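PDB 3KXW: saframycin Mx1 synthetase B from Legionella pneumophila subsp. pneumophila, which is a member of the ANL superfamily, with a large AMP-binding domain followed by a smaller C-terminal domain. Local coordinates for residues Ala62-Phe72 and Ser114-His125; Tyr500-Lys509 and Val537-Met548. All blocks are in the same frame, centred on the assembly; numbering follows the deposited sequence.

Contact 1 (Ala62-Phe72 and Ser114-His125); sequences AKPGDRVLLLF and SKPVIVLMIADH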
# COMPACT_ATOMS: atom_id res chain seq x y z
N ALA A 62 -22.15 10.26 18.05
CA ALA A 62 -21.47 10.61 16.79
C ALA A 62 -22.45 11.10 15.73
O ALA A 62 -23.52 10.53 15.55
CB ALA A 62 -20.63 9.42 16.25
N LYS A 63 -22.05 12.15 15.02
CA LYS A 63 -22.91 12.84 14.04
C LYS A 63 -22.28 12.77 12.66
O LYS A 63 -21.08 12.57 12.55
CB LYS A 63 -23.06 14.31 14.45
CG LYS A 63 -23.62 14.50 15.85
CD LYS A 63 -25.01 13.92 15.98
CE LYS A 63 -25.51 14.05 17.41
NZ LYS A 63 -26.87 13.46 17.57
N PRO A 64 -23.09 12.94 11.59
CA PRO A 64 -22.51 12.96 10.25
C PRO A 64 -21.39 13.97 10.11
O PRO A 64 -21.55 15.14 10.50
CB PRO A 64 -23.69 13.37 9.37
CG PRO A 64 -24.88 12.85 10.11
CD PRO A 64 -24.56 13.05 11.56
N GLY A 65 -20.26 13.53 9.56
CA GLY A 65 -19.10 14.40 9.43
C GLY A 65 -18.07 14.26 10.54
O GLY A 65 -16.93 14.66 10.36
N ASP A 66 -18.46 13.69 11.68
CA ASP A 66 -17.51 13.39 12.76
C ASP A 66 -16.55 12.29 12.29
O ASP A 66 -16.94 11.38 11.53
CB ASP A 66 -18.24 12.85 14.02
CG ASP A 66 -18.99 13.94 14.81
OD1 ASP A 66 -18.79 15.14 14.54
OD2 ASP A 66 -19.78 13.56 15.72
N ARG A 67 -15.30 12.35 12.75
CA ARG A 67 -14.34 11.32 12.45
C ARG A 67 -14.39 10.23 13.52
O ARG A 67 -14.48 10.53 14.71
CB ARG A 67 -12.91 11.86 12.34
CG ARG A 67 -12.59 12.54 11.01
CD ARG A 67 -13.34 13.88 10.88
NE ARG A 67 -12.87 14.88 11.83
CZ ARG A 67 -13.61 15.90 12.27
NH1 ARG A 67 -14.87 16.03 11.86
NH2 ARG A 67 -13.09 16.77 13.14
N VAL A 68 -14.32 8.98 13.08
CA VAL A 68 -14.24 7.84 13.98
C VAL A 68 -12.96 7.10 13.66
O VAL A 68 -12.75 6.67 12.53
CB VAL A 68 -15.46 6.91 13.83
CG1 VAL A 68 -15.32 5.66 14.73
CG2 VAL A 68 -16.77 7.67 14.11
N LEU A 69 -12.08 7.02 14.66
CA LEU A 69 -10.80 6.34 14.50
C LEU A 69 -10.99 4.82 14.54
O LEU A 69 -11.71 4.31 15.39
CB LEU A 69 -9.87 6.77 15.65
CG LEU A 69 -8.40 6.46 15.46
CD1 LEU A 69 -7.87 7.25 14.26
CD2 LEU A 69 -7.59 6.77 16.75
N LEU A 70 -10.33 4.10 13.65
CA LEU A 70 -10.50 2.65 13.62
C LEU A 70 -9.17 2.00 13.86
O LEU A 70 -8.31 2.00 12.99
CB LEU A 70 -11.04 2.19 12.27
CG LEU A 70 -12.36 2.84 11.86
CD1 LEU A 70 -12.81 2.31 10.49
CD2 LEU A 70 -13.44 2.56 12.90
N LEU A 71 -8.98 1.47 15.07
CA LEU A 71 -7.70 0.89 15.44
C LEU A 71 -7.85 -0.61 15.38
O LEU A 71 -8.41 -1.22 16.31
CB LEU A 71 -7.30 1.38 16.83
CG LEU A 71 -5.89 1.20 17.36
CD1 LEU A 71 -5.73 1.94 18.69
CD2 LEU A 71 -5.58 -0.29 17.54
N PHE A 72 -7.39 -1.22 14.28
CA PHE A 72 -7.56 -2.65 14.05
C PHE A 72 -6.40 -3.24 13.29
O PHE A 72 -5.87 -2.61 12.36
CB PHE A 72 -8.82 -2.93 13.20
CG PHE A 72 -10.10 -2.70 13.93
CD1 PHE A 72 -10.66 -3.71 14.71
CD2 PHE A 72 -10.76 -1.46 13.83
CE1 PHE A 72 -11.85 -3.48 15.41
CE2 PHE A 72 -11.96 -1.23 14.50
CZ PHE A 72 -12.50 -2.25 15.31
N SER A 114 -7.01 14.75 12.97
CA SER A 114 -8.37 14.37 12.59
C SER A 114 -9.41 14.59 13.69
O SER A 114 -10.60 14.60 13.40
CB SER A 114 -8.41 12.90 12.14
OG SER A 114 -8.15 12.04 13.23
N LYS A 115 -8.96 14.72 14.94
CA LYS A 115 -9.85 14.97 16.08
C LYS A 115 -11.12 14.09 16.11
O LYS A 115 -12.25 14.59 16.13
CB LYS A 115 -10.23 16.44 16.14
CG LYS A 115 -9.02 17.35 16.28
CD LYS A 115 -9.35 18.78 15.86
CE LYS A 115 -8.30 19.80 16.32
NZ LYS A 115 -6.93 19.49 15.85
N PRO A 116 -10.93 12.77 16.15
CA PRO A 116 -12.07 11.86 16.12
C PRO A 116 -12.86 11.92 17.43
O PRO A 116 -12.30 12.28 18.48
CB PRO A 116 -11.41 10.49 16.01
CG PRO A 116 -10.04 10.69 16.63
CD PRO A 116 -9.64 12.04 16.14
N VAL A 117 -14.14 11.58 17.37
CA VAL A 117 -15.00 11.63 18.54
C VAL A 117 -15.02 10.33 19.30
O VAL A 117 -15.26 10.32 20.50
CB VAL A 117 -16.45 12.07 18.22
CG1 VAL A 117 -16.46 13.51 17.73
CG2 VAL A 117 -17.14 11.12 17.21
N ILE A 118 -14.76 9.23 18.58
CA ILE A 118 -14.80 7.87 19.12
C ILE A 118 -13.70 7.06 18.44
O ILE A 118 -13.36 7.34 17.30
CB ILE A 118 -16.14 7.18 18.83
CG1 ILE A 118 -17.27 7.84 19.61
CG2 ILE A 118 -16.10 5.70 19.18
CD1 ILE A 118 -17.13 7.66 21.10
N VAL A 119 -13.12 6.10 19.15
CA VAL A 119 -12.25 5.11 18.52
C VAL A 119 -12.83 3.71 18.75
O VAL A 119 -13.27 3.38 19.85
CB VAL A 119 -10.76 5.22 18.98
CG1 VAL A 119 -10.62 5.14 20.49
CG2 VAL A 119 -9.90 4.14 18.31
N LEU A 120 -12.89 2.92 17.68
CA LEU A 120 -13.28 1.52 17.76
C LEU A 120 -12.05 0.62 17.69
O LEU A 120 -11.11 0.88 16.95
CB LEU A 120 -14.24 1.15 16.62
CG LEU A 120 -15.47 2.06 16.57
CD1 LEU A 120 -16.38 1.68 15.42
CD2 LEU A 120 -16.28 2.05 17.88
N MSE A 121 -12.05 -0.43 18.49
CA MSE A 121 -10.96 -1.40 18.42
C MSE A 121 -11.47 -2.69 19.04
O MSE A 121 -12.52 -2.68 19.64
CB MSE A 121 -9.75 -0.88 19.21
CG MSE A 121 -9.99 -0.76 20.72
SE MSE A 121 -8.45 0.06 21.63
CE MSE A 121 -8.64 1.92 21.02
N ILE A 122 -10.72 -3.79 18.93
CA ILE A 122 -11.19 -5.02 19.58
C ILE A 122 -10.94 -5.01 21.10
O ILE A 122 -10.07 -4.29 21.58
CB ILE A 122 -10.62 -6.30 18.96
CG1 ILE A 122 -9.12 -6.43 19.25
CG2 ILE A 122 -10.95 -6.37 17.47
CD1 ILE A 122 -8.55 -7.77 18.84
N ALA A 123 -11.70 -5.81 21.84
CA ALA A 123 -11.62 -5.83 23.30
C ALA A 123 -10.20 -6.04 23.82
O ALA A 123 -9.77 -5.35 24.75
CB ALA A 123 -12.58 -6.88 23.89
N ASP A 124 -9.47 -6.97 23.23
CA ASP A 124 -8.07 -7.20 23.58
C ASP A 124 -7.28 -5.91 23.52
O ASP A 124 -6.35 -5.70 24.31
CB ASP A 124 -7.43 -8.24 22.65
CG ASP A 124 -7.82 -9.67 23.02
OD1 ASP A 124 -8.49 -9.86 24.07
OD2 ASP A 124 -7.46 -10.61 22.27
N HIS A 125 -7.62 -5.05 22.57
CA HIS A 125 -6.81 -3.85 22.35
C HIS A 125 -7.16 -2.72 23.30
O HIS A 125 -6.31 -1.88 23.59
CB HIS A 125 -6.86 -3.40 20.88
CG HIS A 125 -5.90 -4.13 19.99
ND1 HIS A 125 -5.88 -3.95 18.63
CD2 HIS A 125 -4.92 -5.03 20.26
CE1 HIS A 125 -4.94 -4.70 18.09
NE2 HIS A 125 -4.34 -5.37 19.06
O HOH W 1 -14.80 14.15 14.77
O HOH W 2 -8.31 -3.68 17.36
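The Phe72 ring lies against the strand end at Leu120-Ile122, with Met121 CA over one face, 4.0 Å from the ring centroid and close enough to its normal for a CH-pi contact. At the ring's edge CE1 meets Ile122 CG2 at 3.7 Å. At the other end of the contact the guanidinium of Arg67 uses its edge: NE donates to Ser114 O at 2.8 Å, nearly in the guanidinium plane, and NH2 adds a weak bond to the same oxygen. NH1, also in plane, binds Gly65 O, while a water sits over one face and joins Arg67 N to Lys115 O. Bends at chi2 and chi3 (70° and 67°) fold the arginine chain back for this grip. Strands 67-71 and 118-121 are parallel neighbours inside a mixed sheet, between 91-95 and 143-147, and helix 76-87 covers Phe72. They pair through bonds such as Leu120 N to Leu69 O, 2.9 Å. Leu69 and Val119 lie side by side on one face, Leu70 and Leu120 on the other. A second water collects Leu71 O, Ile122 N and His125 ND1. Arginine and water thus bridge polar groups at the ends, whereas the middle relies on backbone bonds and aliphatic contact.

Contact 2 (Tyr500-Lys509 and Val537-Met548); sequences YKLTVMCEVK and VHTIVLIPLKAM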
# COMPACT_ATOMS: atom_id res chain seq x y z
N TYR A 500 16.56 3.20 -6.27
CA TYR A 500 16.93 3.49 -4.90
C TYR A 500 16.81 2.23 -4.05
O TYR A 500 15.87 1.46 -4.23
CB TYR A 500 16.07 4.61 -4.32
CG TYR A 500 16.35 5.96 -4.92
CD1 TYR A 500 17.29 6.82 -4.35
CD2 TYR A 500 15.68 6.39 -6.07
CE1 TYR A 500 17.54 8.07 -4.89
CE2 TYR A 500 15.94 7.63 -6.62
CZ TYR A 500 16.87 8.46 -6.03
OH TYR A 500 17.11 9.69 -6.59
N LYS A 501 17.75 2.02 -3.14
CA LYS A 501 17.73 0.80 -2.33
C LYS A 501 17.92 1.15 -0.86
O LYS A 501 18.95 1.68 -0.48
CB LYS A 501 18.84 -0.16 -2.77
CG LYS A 501 18.88 -0.46 -4.28
CD LYS A 501 19.90 -1.54 -4.65
CE LYS A 501 19.33 -2.94 -4.43
NZ LYS A 501 18.01 -3.10 -5.12
N LEU A 502 16.91 0.87 -0.05
CA LEU A 502 17.04 1.01 1.39
C LEU A 502 18.02 -0.05 1.86
O LEU A 502 17.84 -1.25 1.58
CB LEU A 502 15.69 0.82 2.05
CG LEU A 502 15.68 0.75 3.57
CD1 LEU A 502 16.43 1.96 4.20
CD2 LEU A 502 14.23 0.63 4.09
N THR A 503 19.03 0.37 2.60
CA THR A 503 20.14 -0.53 2.95
C THR A 503 20.32 -0.53 4.45
O THR A 503 20.35 0.52 5.05
CB THR A 503 21.43 -0.04 2.30
OG1 THR A 503 21.21 0.07 0.88
CG2 THR A 503 22.59 -1.01 2.56
N VAL A 504 20.43 -1.71 5.05
CA VAL A 504 20.64 -1.80 6.49
C VAL A 504 21.95 -2.52 6.72
O VAL A 504 22.17 -3.57 6.14
CB VAL A 504 19.50 -2.57 7.18
CG1 VAL A 504 19.87 -2.88 8.64
CG2 VAL A 504 18.17 -1.80 7.07
N MSE A 505 22.83 -1.95 7.53
CA MSE A 505 24.08 -2.64 7.87
C MSE A 505 24.14 -2.90 9.37
O MSE A 505 23.88 -1.99 10.16
CB MSE A 505 25.29 -1.79 7.45
CG MSE A 505 26.63 -2.50 7.60
SE MSE A 505 28.08 -1.35 6.90
CE MSE A 505 27.63 -1.46 4.99
N CYS A 506 24.50 -4.12 9.77
CA CYS A 506 24.53 -4.48 11.19
C CYS A 506 25.84 -5.15 11.54
O CYS A 506 26.28 -6.02 10.81
CB CYS A 506 23.42 -5.49 11.52
SG CYS A 506 21.78 -4.93 11.15
N GLU A 507 26.45 -4.75 12.65
CA GLU A 507 27.51 -5.57 13.23
C GLU A 507 26.85 -6.80 13.84
O GLU A 507 25.74 -6.71 14.37
CB GLU A 507 28.21 -4.80 14.34
CG GLU A 507 28.89 -3.52 13.90
CD GLU A 507 29.54 -2.80 15.09
OE1 GLU A 507 29.10 -3.00 16.24
OE2 GLU A 507 30.50 -2.04 14.85
N VAL A 508 27.50 -7.96 13.74
CA VAL A 508 26.99 -9.15 14.41
C VAL A 508 28.00 -9.55 15.47
O VAL A 508 29.21 -9.50 15.23
CB VAL A 508 26.73 -10.33 13.42
CG1 VAL A 508 25.60 -9.96 12.44
CG2 VAL A 508 27.97 -10.66 12.66
N LYS A 509 27.51 -9.93 16.65
CA LYS A 509 28.41 -10.37 17.70
C LYS A 509 29.26 -11.55 17.25
O LYS A 509 30.44 -11.59 17.52
CB LYS A 509 27.64 -10.77 18.97
CG LYS A 509 26.89 -9.63 19.66
CD LYS A 509 26.10 -10.12 20.87
CE LYS A 509 25.39 -8.97 21.55
NZ LYS A 509 24.68 -9.47 22.76
N VAL A 537 13.23 -3.19 3.12
CA VAL A 537 14.70 -3.26 3.00
C VAL A 537 15.14 -4.01 1.75
O VAL A 537 14.69 -5.13 1.49
CB VAL A 537 15.34 -3.95 4.21
CG1 VAL A 537 16.86 -3.98 4.04
CG2 VAL A 537 14.96 -3.21 5.50
N HIS A 538 16.04 -3.41 0.96
CA HIS A 538 16.47 -4.02 -0.29
C HIS A 538 17.79 -4.75 -0.15
O HIS A 538 18.04 -5.76 -0.83
CB HIS A 538 16.56 -2.98 -1.40
CG HIS A 538 15.29 -2.22 -1.60
ND1 HIS A 538 14.15 -2.79 -2.13
CD2 HIS A 538 14.96 -0.93 -1.30
CE1 HIS A 538 13.18 -1.89 -2.17
NE2 HIS A 538 13.65 -0.75 -1.67
N THR A 539 18.62 -4.25 0.76
CA THR A 539 19.95 -4.77 0.93
C THR A 539 20.28 -4.80 2.42
O THR A 539 20.04 -3.84 3.14
CB THR A 539 21.00 -3.85 0.22
OG1 THR A 539 20.68 -3.73 -1.17
CG2 THR A 539 22.40 -4.42 0.38
N ILE A 540 20.84 -5.92 2.88
CA ILE A 540 21.32 -5.99 4.26
C ILE A 540 22.76 -6.45 4.26
O ILE A 540 23.08 -7.44 3.61
CB ILE A 540 20.49 -6.99 5.11
CG1 ILE A 540 19.02 -6.58 5.09
CG2 ILE A 540 21.02 -7.04 6.56
CD1 ILE A 540 18.11 -7.57 5.77
N VAL A 541 23.61 -5.75 5.01
CA VAL A 541 25.02 -6.12 5.09
C VAL A 541 25.41 -6.40 6.54
O VAL A 541 25.12 -5.60 7.43
CB VAL A 541 25.95 -4.99 4.56
CG1 VAL A 541 27.37 -5.48 4.49
CG2 VAL A 541 25.50 -4.52 3.17
N LEU A 542 26.09 -7.53 6.76
CA LEU A 542 26.52 -7.94 8.09
C LEU A 542 28.03 -7.77 8.14
O LEU A 542 28.72 -8.14 7.20
CB LEU A 542 26.13 -9.41 8.36
CG LEU A 542 24.63 -9.78 8.28
CD1 LEU A 542 24.36 -11.24 8.69
CD2 LEU A 542 23.73 -8.83 9.10
N ILE A 543 28.53 -7.20 9.23
CA ILE A 543 29.96 -7.01 9.43
C ILE A 543 30.31 -7.39 10.88
O ILE A 543 29.42 -7.50 11.71
CB ILE A 543 30.36 -5.56 9.14
CG1 ILE A 543 29.70 -4.60 10.14
CG2 ILE A 543 29.98 -5.19 7.69
CD1 ILE A 543 30.28 -3.21 10.08
N PRO A 544 31.60 -7.57 11.18
CA PRO A 544 32.02 -7.97 12.53
C PRO A 544 31.80 -6.89 13.58
O PRO A 544 31.70 -5.70 13.27
CB PRO A 544 33.54 -8.24 12.38
CG PRO A 544 33.76 -8.44 10.91
CD PRO A 544 32.75 -7.51 10.26
N LEU A 545 31.73 -7.32 14.84
CA LEU A 545 31.67 -6.42 15.98
C LEU A 545 32.79 -5.39 15.95
O LEU A 545 33.89 -5.69 15.50
CB LEU A 545 31.78 -7.20 17.28
CG LEU A 545 30.52 -7.55 18.07
CD1 LEU A 545 30.92 -7.84 19.53
CD2 LEU A 545 29.47 -6.44 18.01
N LYS A 546 32.48 -4.19 16.42
CA LYS A 546 33.45 -3.09 16.51
C LYS A 546 33.97 -2.62 15.14
O LYS A 546 34.94 -1.87 15.06
CB LYS A 546 34.61 -3.48 17.45
CG LYS A 546 35.60 -2.35 17.77
CD LYS A 546 34.99 -1.25 18.67
CE LYS A 546 36.08 -0.35 19.28
NZ LYS A 546 35.55 0.68 20.25
N ALA A 547 33.32 -3.04 14.07
CA ALA A 547 33.79 -2.66 12.74
C ALA A 547 33.38 -1.23 12.39
O ALA A 547 33.96 -0.61 11.51
CB ALA A 547 33.31 -3.65 11.68
N MSE A 548 32.37 -0.72 13.09
CA MSE A 548 31.99 0.69 12.99
C MSE A 548 32.66 1.52 14.08
O MSE A 548 32.59 1.17 15.26
CB MSE A 548 30.48 0.85 13.12
CG MSE A 548 29.68 0.05 12.10
SE MSE A 548 27.74 0.31 12.32
CE MSE A 548 27.14 -1.01 10.99
O HOH W 3 17.72 -5.76 -3.71
O HOH W 4 22.11 -1.31 -1.44
O HOH W 5 30.81 -0.06 16.78
O HOH W 6 32.03 -10.20 15.29
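Glu507 reaches across to the turn that follows the neighbouring strand, and each part of its side chain has a partner there. CB and CG pass Pro544 O, the latter at 3.6 Å, and CG also touches Ile543 CG1. With CG anti to the carbonyl carbon (chi1 -62°) and the chain extended beyond it, the carboxylate arrives at the type II turn Pro544-Ala547. OE2 accepts a hydrogen bond from Met548 N at 2.9 Å, met nearly along its C-O axis, and a second from a water that also donates to Met548 O. Glu507 OE1 lies 3.9 Å from Leu545 CD2 and takes its hydrogen bond from Lys488 N. Both oxygens of this buried carboxylate therefore have backbone N-H donors, which probably favours the charged form. Met505, on the same face of the sheet, lays its CE against Val541 CB (3.9 Å), while Met548 crosses obliquely to place its own CE 3.7 Å from Met505 CG. At the beginning of the pairing Leu502 O accepts from both His538 N and Thr539 N, and the regular parallel pattern continues through Val541 N to Val504 O. The strands are the two inner ones of a four-stranded mixed sheet, flanked by 486-496 and 574-577, and are joined by helix 515-533 in a beta-alpha-beta crossover. That helix covers the face of Ile540 and Leu542 through Phe522 and Ile525; helix 554-567 covers Met505 and Met548 on the other.

From the N terminus, the chain first closes a loop at contact 1, where 114-125 returns beside 62-72 after helix 76-87, strand 91-95 and helix 101-114. Contact 2 opens much later, so the two loops follow in series and neither nest nor cross. Its shorter loop, from 500-509 to 537-548, carries helix 515-533 and no further strand. Contact 1 ties together neighbouring strands in the large AMP-binding part of the chain, contact 2 those of the C-terminal part. Their centres are 40 Å apart and their nearest atoms about 21 Å, without touching, and the two strand pairs lie in separate beta-sheets.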